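Local coordinates for periplasmic binding protein (Veillonella parvula, PDB 4OVK) that probably captures a still unidentified solute in the periplasm and hands it to an ABC transporter for import, at residues Y183-K187 and F239-R243; D232-N238 and R267-M273; L189-N195 and K215-V221. All coordinates share one frame; numbering follows the deposited sequence.

Contact 1. Residues Y183-K187 and F239-R243; sequences YLQNK and FDSIR
K187 reaches across to D240 in a loop-to-loop contact beyond the C-terminal end of strand 180-184, and D240 itself opens an Asx turn. The fold is that of an ABC-transporter solute-binding protein, and 239-243 belongs to the loop between strand 233-236 and helix 244-248. The ammonium of K187 has three partners here. NZ forms a salt bridge with D240 OD2 at 2.7 Å, donates to S241 OG at 2.8 Å and gives a third bond to a water. Bends at chi3 (-88°) and chi4 (-63°) fold the lysine tail back over the loop and bring NZ to both acceptors.

D240 OD2 takes two donors from the same face of the carboxylate plane: K187 NZ on its syn side and the backbone N of I242, at 2.9 Å, on its anti side. The second bond closes the Asx turn and, with the lysine, helps fix the rotation of the carboxylate. D240 OD1 accepts from a water that in turn accepts from K187 N, and more weakly from the water held by K187 NZ and S241 N. Among the other acceptors, Q185 O takes S237 OG, and N186 OD1 is held by N188 N.

Apolar contacts flank the charged group. I242 CB packs on K187 CG at 3.9 Å, the two side chains running past each other in opposite directions, while I242 CD1 meets L184 CD2 at about a right angle between the side chains. At the other end, the extended Q185 side chain brings the amide oxygen OE1 over one face of the F239 ring, the amide and ring planes 66° apart. Q185 OE1 stands 3.5 Å from F239 CG, displaced toward the ring's rim.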
loop_
_atom_site.group_PDB
_atom_site.type_symbol
_atom_site.label_atom_id
_atom_site.label_comp_id
_atom_site.label_asym_id
_atom_site.label_seq_id
_atom_site.Cartn_x
_atom_site.Cartn_y
_atom_site.Cartn_z
ATOM N N TYR A 183 -6.293 -5.158 -14.098
ATOM C CA TYR A 183 -5.693 -5.450 -12.805
ATOM C C TYR A 183 -6.443 -6.657 -12.230
ATOM O O TYR A 183 -7.585 -6.543 -11.792
ATOM C CB TYR A 183 -5.770 -4.220 -11.891
ATOM C CG TYR A 183 -4.624 -4.077 -10.885
ATOM C CD1 TYR A 183 -4.419 -5.019 -9.893
ATOM C CD2 TYR A 183 -3.756 -2.990 -10.934
ATOM C CE1 TYR A 183 -3.388 -4.878 -8.966
ATOM C CE2 TYR A 183 -2.714 -2.849 -10.030
ATOM C CZ TYR A 183 -2.540 -3.790 -9.040
ATOM O OH TYR A 183 -1.520 -3.636 -8.124
ATOM N N LEU A 184 -5.806 -7.822 -12.317
ATOM C CA LEU A 184 -6.398 -9.090 -11.908
ATOM C C LEU A 184 -6.010 -9.395 -10.461
ATOM O O LEU A 184 -4.823 -9.435 -10.130
ATOM C CB LEU A 184 -5.932 -10.211 -12.869
ATOM C CG LEU A 184 -6.437 -11.643 -12.630
ATOM C CD1 LEU A 184 -7.952 -11.764 -12.780
ATOM C CD2 LEU A 184 -5.740 -12.609 -13.591
ATOM N N GLN A 185 -7.008 -9.584 -9.591
ATOM C CA GLN A 185 -6.728 -9.820 -8.173
ATOM C C GLN A 185 -6.212 -11.223 -7.876
ATOM O O GLN A 185 -5.302 -11.397 -7.048
ATOM C CB GLN A 185 -7.960 -9.586 -7.296
ATOM C CG GLN A 185 -7.576 -9.352 -5.830
ATOM C CD GLN A 185 -8.758 -9.159 -4.891
ATOM O OE1 GLN A 185 -8.631 -8.532 -3.839
ATOM N NE2 GLN A 185 -9.903 -9.712 -5.252
ATOM N N ASN A 186 -6.818 -12.223 -8.512
ATOM C CA ASN A 186 -6.644 -13.609 -8.069
ATOM C C ASN A 186 -6.913 -14.636 -9.173
ATOM O O ASN A 186 -7.035 -14.269 -10.341
ATOM C CB ASN A 186 -7.518 -13.863 -6.832
ATOM C CG ASN A 186 -8.984 -13.599 -7.070
ATOM O OD1 ASN A 186 -9.494 -13.774 -8.172
ATOM N ND2 ASN A 186 -9.689 -13.208 -6.009
ATOM N N LYS A 187 -7.005 -15.911 -8.786
ATOM C CA LYS A 187 -7.261 -17.017 -9.712
ATOM C C LYS A 187 -8.747 -17.285 -9.941
ATOM O O LYS A 187 -9.106 -18.290 -10.570
ATOM C CB LYS A 187 -6.592 -18.291 -9.187
ATOM C CG LYS A 187 -5.095 -18.139 -8.967
ATOM C CD LYS A 187 -4.426 -19.448 -8.574
ATOM C CE LYS A 187 -4.448 -19.669 -7.082
ATOM N NZ LYS A 187 -3.683 -18.654 -6.317
ATOM N N PHE A 239 -2.732 -9.902 -3.446
ATOM C CA PHE A 239 -3.760 -10.523 -2.587
ATOM C C PHE A 239 -3.780 -12.047 -2.701
ATOM O O PHE A 239 -4.447 -12.726 -1.917
ATOM C CB PHE A 239 -5.152 -9.987 -2.943
ATOM C CG PHE A 239 -5.424 -8.602 -2.438
ATOM C CD1 PHE A 239 -5.094 -7.489 -3.198
ATOM C CD2 PHE A 239 -6.052 -8.411 -1.202
ATOM C CE1 PHE A 239 -5.363 -6.208 -2.732
ATOM C CE2 PHE A 239 -6.323 -7.133 -0.738
ATOM C CZ PHE A 239 -5.978 -6.031 -1.501
ATOM N N ASP A 240 -3.049 -12.581 -3.675
ATOM C CA ASP A 240 -3.167 -13.963 -4.097
ATOM C C ASP A 240 -1.804 -14.430 -4.587
ATOM O O ASP A 240 -0.975 -13.605 -4.988
ATOM C CB ASP A 240 -4.173 -14.015 -5.254
ATOM C CG ASP A 240 -4.521 -15.413 -5.658
ATOM O OD1 ASP A 240 -5.428 -15.995 -5.039
ATOM O OD2 ASP A 240 -3.876 -15.938 -6.591
ATOM N N SER A 241 -1.581 -15.743 -4.598
ATOM C CA SER A 241 -0.300 -16.300 -5.060
ATOM C C SER A 241 -0.100 -16.253 -6.576
ATOM O O SER A 241 0.973 -16.593 -7.043
ATOM C CB SER A 241 -0.169 -17.765 -4.621
ATOM O OG SER A 241 -0.982 -18.626 -5.438
ATOM N N ILE A 242 -1.117 -15.861 -7.342
ATOM C CA ILE A 242 -1.051 -15.935 -8.800
ATOM C C ILE A 242 0.195 -15.226 -9.355
ATOM O O ILE A 242 0.556 -14.126 -8.927
ATOM C CB ILE A 242 -2.353 -15.422 -9.448
ATOM C CG1 ILE A 242 -2.379 -15.716 -10.954
ATOM C CG2 ILE A 242 -2.553 -13.940 -9.169
ATOM C CD1 ILE A 242 -3.699 -15.356 -11.606
ATOM N N ARG A 243 0.876 -15.892 -10.278
ATOM C CA ARG A 243 2.070 -15.351 -10.909
ATOM C C ARG A 243 1.955 -15.472 -12.417
ATOM O O ARG A 243 1.097 -16.188 -12.894
ATOM C CB ARG A 243 3.300 -16.091 -10.398
ATOM C CG ARG A 243 3.678 -15.602 -9.024
ATOM C CD ARG A 243 4.872 -16.312 -8.462
ATOM N NE ARG A 243 5.233 -15.697 -7.196
ATOM C CZ ARG A 243 6.300 -16.025 -6.487
ATOM N NH1 ARG A 243 7.119 -16.962 -6.926
ATOM N NH2 ARG A 243 6.553 -15.401 -5.344
HETATM O O HOH W 1 -3.415 -17.677 -3.581
HETATM O O HOH W 2 -7.383 -17.222 -6.279
#

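Contact 2. Residues D232-N238 and R267-M273; sequences DIIILSN and RVYKAPM
Parallel strands 233-236 and 268-270, the last two of the four-stranded parallel sheet ordered 208-209, 180-184, 233-236, 268-270, pair I234 with V268, I235 with Y269 and L236 with K270. Four backbone bonds hold them: I234 N to R267 O, Y269 N to I234 O, L236 N to Y269 O (2.7 Å) and A271 N to L236 O. CA-H...O contacts reinforce three of these carbonyls, such as I235 CA to Y269 O at 3.2 Å.

Apolar packing fills both faces. V268 CG1 lies 3.8 Å from L236 CD1, with I234 beside V268 and pointing the same way. On the face bearing I235 and Y269, I235 CG2 meets A271 CB; I233 CG2 sits near the plane of the Y269 ring, at its edge.

Polar side chains close the two ends. I233 CG1 and CD1 lie over one guanidinium face of R267, whose NE donates in plane to Y269 OH at 2.9 Å; R267 NH1 goes to L295 O. K270, bent at chi2 (73°), carries NZ to S237 O at 2.7 Å and on to D240 O and I242 O. These bonds tie the loop after strand 233-236 to the edge strand, and the three carbonyl dipoles probably help to offset the buried positive charge.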
loop_
_atom_site.group_PDB
_atom_site.type_symbol
_atom_site.label_atom_id
_atom_site.label_comp_id
_atom_site.label_asym_id
_atom_site.label_seq_id
_atom_site.Cartn_x
_atom_site.Cartn_y
_atom_site.Cartn_z
ATOM N N ASP A 232 -4.116 -5.419 -23.273
ATOM C CA ASP A 232 -2.711 -5.397 -23.727
ATOM C C ASP A 232 -1.719 -5.715 -22.603
ATOM O O ASP A 232 -0.626 -6.254 -22.847
ATOM C CB ASP A 232 -2.374 -4.019 -24.304
ATOM C CG ASP A 232 -3.278 -3.630 -25.472
ATOM O OD1 ASP A 232 -3.178 -4.271 -26.545
ATOM O OD2 ASP A 232 -4.087 -2.677 -25.316
ATOM N N ILE A 233 -2.093 -5.346 -21.377
ATOM C CA ILE A 233 -1.245 -5.507 -20.195
ATOM C C ILE A 233 -2.111 -6.056 -19.064
ATOM O O ILE A 233 -3.261 -5.639 -18.915
ATOM C CB ILE A 233 -0.628 -4.153 -19.767
ATOM C CG1 ILE A 233 0.334 -3.633 -20.839
ATOM C CG2 ILE A 233 0.123 -4.274 -18.442
ATOM C CD1 ILE A 233 0.775 -2.195 -20.635
ATOM N N ILE A 234 -1.575 -7.012 -18.306
ATOM C CA ILE A 234 -2.267 -7.552 -17.123
ATOM C C ILE A 234 -1.321 -7.387 -15.940
ATOM O O ILE A 234 -0.154 -7.771 -16.023
ATOM C CB ILE A 234 -2.631 -9.047 -17.290
ATOM C CG1 ILE A 234 -3.636 -9.241 -18.437
ATOM C CG2 ILE A 234 -3.202 -9.616 -15.986
ATOM C CD1 ILE A 234 -3.783 -10.689 -18.892
ATOM N N ILE A 235 -1.816 -6.772 -14.867
ATOM C CA ILE A 235 -1.087 -6.667 -13.622
ATOM C C ILE A 235 -1.771 -7.608 -12.634
ATOM O O ILE A 235 -2.999 -7.612 -12.530
ATOM C CB ILE A 235 -1.085 -5.221 -13.092
ATOM C CG1 ILE A 235 -0.396 -4.292 -14.115
ATOM C CG2 ILE A 235 -0.428 -5.143 -11.725
ATOM C CD1 ILE A 235 -0.598 -2.848 -13.804
ATOM N N LEU A 236 -0.974 -8.422 -11.946
ATOM C CA LEU A 236 -1.477 -9.388 -10.974
ATOM C C LEU A 236 -1.256 -8.829 -9.580
ATOM O O LEU A 236 -0.164 -8.400 -9.261
ATOM C CB LEU A 236 -0.739 -10.724 -11.108
ATOM C CG LEU A 236 -0.708 -11.381 -12.489
ATOM C CD1 LEU A 236 0.203 -12.595 -12.484
ATOM C CD2 LEU A 236 -2.095 -11.774 -12.950
ATOM N N SER A 237 -2.289 -8.860 -8.738
ATOM C CA SER A 237 -2.171 -8.312 -7.402
ATOM C C SER A 237 -1.394 -9.226 -6.441
ATOM O O SER A 237 -1.122 -10.384 -6.752
ATOM C CB SER A 237 -3.565 -8.030 -6.835
ATOM O OG SER A 237 -4.024 -9.131 -6.085
ATOM N N ASN A 238 -1.069 -8.687 -5.262
ATOM C CA ASN A 238 -0.445 -9.452 -4.161
ATOM C C ASN A 238 -1.441 -9.975 -3.133
ATOM O O ASN A 238 -1.046 -10.467 -2.064
ATOM C CB ASN A 238 0.623 -8.605 -3.456
ATOM C CG ASN A 238 1.864 -8.424 -4.307
ATOM O OD1 ASN A 238 2.062 -7.385 -4.915
ATOM N ND2 ASN A 238 2.683 -9.452 -4.374
ATOM N N ARG A 267 3.048 -9.815 -21.553
ATOM C CA ARG A 267 2.911 -8.575 -20.801
ATOM C C ARG A 267 1.969 -8.797 -19.605
ATOM O O ARG A 267 1.030 -8.015 -19.360
ATOM C CB ARG A 267 2.415 -7.467 -21.737
ATOM C CG ARG A 267 3.399 -7.156 -22.875
ATOM C CD ARG A 267 3.427 -5.675 -23.196
ATOM N NE ARG A 267 4.107 -4.926 -22.141
ATOM C CZ ARG A 267 4.082 -3.601 -21.999
ATOM N NH1 ARG A 267 4.737 -3.037 -20.986
ATOM N NH2 ARG A 267 3.399 -2.839 -22.845
ATOM N N VAL A 268 2.236 -9.884 -18.877
ATOM C CA VAL A 268 1.571 -10.212 -17.604
ATOM C C VAL A 268 2.592 -10.039 -16.494
ATOM O O VAL A 268 3.641 -10.705 -16.475
ATOM C CB VAL A 268 1.054 -11.662 -17.562
ATOM C CG1 VAL A 268 0.284 -11.933 -16.268
ATOM C CG2 VAL A 268 0.190 -11.979 -18.773
ATOM N N TYR A 269 2.287 -9.142 -15.566
ATOM C CA TYR A 269 3.250 -8.705 -14.561
ATOM C C TYR A 269 2.688 -8.801 -13.151
ATOM O O TYR A 269 1.593 -8.300 -12.891
ATOM C CB TYR A 269 3.613 -7.255 -14.804
ATOM C CG TYR A 269 4.158 -6.967 -16.189
ATOM C CD1 TYR A 269 5.435 -7.360 -16.545
ATOM C CD2 TYR A 269 3.387 -6.299 -17.136
ATOM C CE1 TYR A 269 5.939 -7.080 -17.817
ATOM C CE2 TYR A 269 3.879 -6.009 -18.388
ATOM C CZ TYR A 269 5.157 -6.409 -18.731
ATOM O OH TYR A 269 5.649 -6.117 -19.995
ATOM N N LYS A 270 3.456 -9.404 -12.245
ATOM C CA LYS A 270 3.131 -9.368 -10.813
ATOM C C LYS A 270 3.479 -8.014 -10.179
ATOM O O LYS A 270 4.620 -7.529 -10.271
ATOM C CB LYS A 270 3.876 -10.482 -10.091
ATOM C CG LYS A 270 3.568 -10.648 -8.606
ATOM C CD LYS A 270 2.197 -11.243 -8.378
ATOM C CE LYS A 270 2.108 -11.924 -7.029
ATOM N NZ LYS A 270 0.740 -12.406 -6.738
ATOM N N ALA A 271 2.508 -7.404 -9.512
ATOM C CA ALA A 271 2.751 -6.117 -8.868
ATOM C C ALA A 271 3.860 -6.234 -7.824
ATOM O O ALA A 271 3.923 -7.223 -7.088
ATOM C CB ALA A 271 1.492 -5.599 -8.205
ATOM N N PRO A 272 4.721 -5.221 -7.738
ATOM C CA PRO A 272 5.727 -5.221 -6.679
ATOM C C PRO A 272 5.137 -5.105 -5.275
ATOM O O PRO A 272 3.965 -4.716 -5.094
ATOM C CB PRO A 272 6.565 -3.982 -6.983
ATOM C CG PRO A 272 6.256 -3.633 -8.378
ATOM C CD PRO A 272 4.836 -4.030 -8.593
HETATM N N MSE A 273 5.958 -5.455 -4.299
HETATM C CA MSE A 273 5.632 -5.259 -2.894
HETATM C C MSE A 273 6.880 -4.873 -2.146
HETATM O O MSE A 273 7.869 -5.587 -2.179
HETATM C CB MSE A 273 5.035 -6.546 -2.358
HETATM C CG MSE A 273 4.938 -6.488 -0.839
HETATM SE SE MSE A 273 3.711 -7.897 -0.292
HETATM C CE MSE A 273 5.120 -9.231 -0.015
#

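Contact 3. Residues L189-N195 and K215-V221; sequences LTVAGNN and KGSWTKV
The W218 indole lies obliquely against the backbone of V191 and A192: CE3 is 3.5 Å from A192 N, and CZ3 is 3.6 Å from A192 CB. The torsion at chi1 (-65°) sets CG beside the backbone N and brings the six-membered ring against the backbone of the neighbouring strand. The F239 ring meets the indole edge-to-face, with Q185 also against it. The flat amide of N195 accepts through OD1 from G216 N at 2.8 Å, the donor tilted 27° from the amide's carbonyl plane.

Strands 190-192 and 218-220 form a two-stranded antiparallel sheet. V191 and T219 are its hydrogen-bonded pair, with V191 N to T219 O and T219 N to V191 O, while T190-K220 and A192-W218 are non-hydrogen-bonded pairs. V221 N to L189 O extends the pairing at one end, and G193 N to S217 O at the other, where N195 N also donates to G216 O at 3.1 Å.

On the face bearing V191 and T219, V191 CG2 meets V221 CG1 at 3.9 Å, their side chains crossing at about a right angle. L189 and V221 carry this apolar surface on to helix 223-229. At the end beyond G193 and S217, N195 and G216 exchange two bonds, side chain to backbone and backbone to backbone, and T219 OG1 adds a third by holding K215 O at 2.6 Å. Together they pin the 215-217 loop where regular strand pairing has stopped.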
loop_
_atom_site.group_PDB
_atom_site.type_symbol
_atom_site.label_atom_id
_atom_site.label_comp_id
_atom_site.label_asym_id
_atom_site.label_seq_id
_atom_site.Cartn_x
_atom_site.Cartn_y
_atom_site.Cartn_z
ATOM N N LEU A 189 -11.041 -14.875 -11.268
ATOM C CA LEU A 189 -11.627 -13.906 -12.198
ATOM C C LEU A 189 -12.155 -12.634 -11.523
ATOM O O LEU A 189 -13.111 -12.015 -11.989
ATOM C CB LEU A 189 -12.728 -14.574 -13.041
ATOM C CG LEU A 189 -12.232 -15.692 -13.961
ATOM C CD1 LEU A 189 -13.398 -16.507 -14.502
ATOM C CD2 LEU A 189 -11.399 -15.104 -15.096
ATOM N N THR A 190 -11.506 -12.242 -10.434
ATOM C CA THR A 190 -11.837 -11.007 -9.749
ATOM C C THR A 190 -10.858 -9.927 -10.175
ATOM O O THR A 190 -9.642 -10.128 -10.136
ATOM C CB THR A 190 -11.793 -11.195 -8.229
ATOM O OG1 THR A 190 -12.694 -12.244 -7.875
ATOM C CG2 THR A 190 -12.202 -9.913 -7.516
ATOM N N VAL A 191 -11.408 -8.784 -10.583
ATOM C CA VAL A 191 -10.627 -7.707 -11.179
ATOM C C VAL A 191 -10.930 -6.395 -10.463
ATOM O O VAL A 191 -11.955 -6.268 -9.777
ATOM C CB VAL A 191 -10.928 -7.570 -12.695
ATOM C CG1 VAL A 191 -10.726 -8.912 -13.393
ATOM C CG2 VAL A 191 -12.347 -7.059 -12.943
ATOM N N ALA A 192 -10.032 -5.431 -10.629
ATOM C CA ALA A 192 -10.219 -4.091 -10.088
ATOM C C ALA A 192 -11.277 -3.343 -10.895
ATOM O O ALA A 192 -11.141 -3.197 -12.107
ATOM C CB ALA A 192 -8.909 -3.328 -10.124
ATOM N N GLY A 193 -12.323 -2.879 -10.214
ATOM C CA GLY A 193 -13.443 -2.182 -10.854
ATOM C C GLY A 193 -13.271 -0.675 -10.815
ATOM O O GLY A 193 -12.257 -0.164 -10.320
ATOM N N ASN A 194 -14.264 0.048 -11.328
ATOM C CA ASN A 194 -14.120 1.501 -11.497
ATOM C C ASN A 194 -14.248 2.339 -10.213
ATOM O O ASN A 194 -14.123 3.557 -10.265
ATOM C CB ASN A 194 -15.047 2.024 -12.602
ATOM C CG ASN A 194 -16.521 1.853 -12.279
ATOM O OD1 ASN A 194 -16.952 2.016 -11.133
ATOM N ND2 ASN A 194 -17.309 1.530 -13.303
ATOM N N ASN A 195 -14.475 1.696 -9.067
ATOM C CA ASN A 195 -14.367 2.383 -7.778
ATOM C C ASN A 195 -13.014 2.163 -7.102
ATOM O O ASN A 195 -12.778 2.705 -6.031
ATOM C CB ASN A 195 -15.495 1.954 -6.841
ATOM C CG ASN A 195 -16.865 2.265 -7.402
ATOM O OD1 ASN A 195 -17.690 1.374 -7.594
ATOM N ND2 ASN A 195 -17.110 3.533 -7.680
ATOM N N LYS A 215 -18.391 -2.096 -12.054
ATOM C CA LYS A 215 -18.517 -1.321 -10.814
ATOM C C LYS A 215 -17.797 -2.020 -9.664
ATOM O O LYS A 215 -17.482 -3.200 -9.761
ATOM C CB LYS A 215 -19.993 -1.149 -10.438
ATOM C CG LYS A 215 -20.868 -0.511 -11.508
ATOM C CD LYS A 215 -22.339 -0.628 -11.140
ATOM C CE LYS A 215 -23.243 -0.363 -12.334
ATOM N NZ LYS A 215 -23.045 0.999 -12.899
ATOM N N GLY A 216 -17.552 -1.285 -8.578
ATOM C CA GLY A 216 -16.985 -1.859 -7.345
ATOM C C GLY A 216 -15.479 -1.698 -7.265
ATOM O O GLY A 216 -14.856 -1.217 -8.219
ATOM N N SER A 217 -14.884 -2.089 -6.134
ATOM C CA SER A 217 -13.424 -2.011 -5.985
ATOM C C SER A 217 -12.758 -3.276 -6.542
ATOM O O SER A 217 -11.897 -3.184 -7.421
ATOM C CB SER A 217 -13.011 -1.721 -4.533
ATOM O OG SER A 217 -13.412 -2.747 -3.651
ATOM N N TRP A 218 -13.173 -4.438 -6.036
ATOM C CA TRP A 218 -12.768 -5.743 -6.568
ATOM C C TRP A 218 -14.033 -6.524 -6.933
ATOM O O TRP A 218 -14.890 -6.769 -6.080
ATOM C CB TRP A 218 -11.944 -6.525 -5.537
ATOM C CG TRP A 218 -10.604 -5.883 -5.182
ATOM C CD1 TRP A 218 -10.273 -5.270 -4.005
ATOM C CD2 TRP A 218 -9.439 -5.799 -6.013
ATOM N NE1 TRP A 218 -8.982 -4.809 -4.053
ATOM C CE2 TRP A 218 -8.445 -5.119 -5.273
ATOM C CE3 TRP A 218 -9.144 -6.221 -7.310
ATOM C CZ2 TRP A 218 -7.174 -4.859 -5.784
ATOM C CZ3 TRP A 218 -7.880 -5.967 -7.823
ATOM C CH2 TRP A 218 -6.906 -5.290 -7.059
ATOM N N THR A 219 -14.148 -6.924 -8.194
ATOM C CA THR A 219 -15.401 -7.473 -8.708
ATOM C C THR A 219 -15.178 -8.696 -9.597
ATOM O O THR A 219 -14.319 -8.679 -10.481
ATOM C CB THR A 219 -16.143 -6.394 -9.510
ATOM O OG1 THR A 219 -16.407 -5.272 -8.654
ATOM C CG2 THR A 219 -17.452 -6.934 -10.094
ATOM N N LYS A 220 -15.963 -9.746 -9.365
ATOM C CA LYS A 220 -15.864 -10.962 -10.164
ATOM C C LYS A 220 -16.546 -10.754 -11.522
ATOM O O LYS A 220 -17.648 -10.211 -11.600
ATOM C CB LYS A 220 -16.475 -12.162 -9.419
ATOM C CG LYS A 220 -16.359 -13.469 -10.192
ATOM C CD LYS A 220 -16.519 -14.704 -9.316
ATOM C CE LYS A 220 -16.247 -15.959 -10.133
ATOM N NZ LYS A 220 -16.392 -17.212 -9.340
ATOM N N VAL A 221 -15.870 -11.185 -12.584
ATOM C CA VAL A 221 -16.387 -11.102 -13.950
ATOM C C VAL A 221 -16.241 -12.463 -14.638
ATOM O O VAL A 221 -15.713 -13.409 -14.048
ATOM C CB VAL A 221 -15.662 -10.000 -14.767
ATOM C CG1 VAL A 221 -15.753 -8.656 -14.047
ATOM C CG2 VAL A 221 -14.202 -10.367 -15.049
#

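Overall arrangement
All three contacts lie in the same lobe of one chain. Contacts 1 and 2 sit with centres about 8 Å apart at the parallel sheet ordered 208-209, 180-184, 233-236, 268-270. Contact 2 pairs its last two strands; contact 1 joins the loops that follow its middle two. The centre of contact 3 lies about 13 Å from that of contact 1 and about 15 Å from that of contact 2. Its strand 190-192 follows strand 180-184 in the chain. Contact 2 opens after contact 3 has closed, and its segments alternate with those of contact 1. The end of strand 180-184 and Q185 bond to strand 190-192, fastening the small sheet to the C-terminal end of this lobe's parallel sheet.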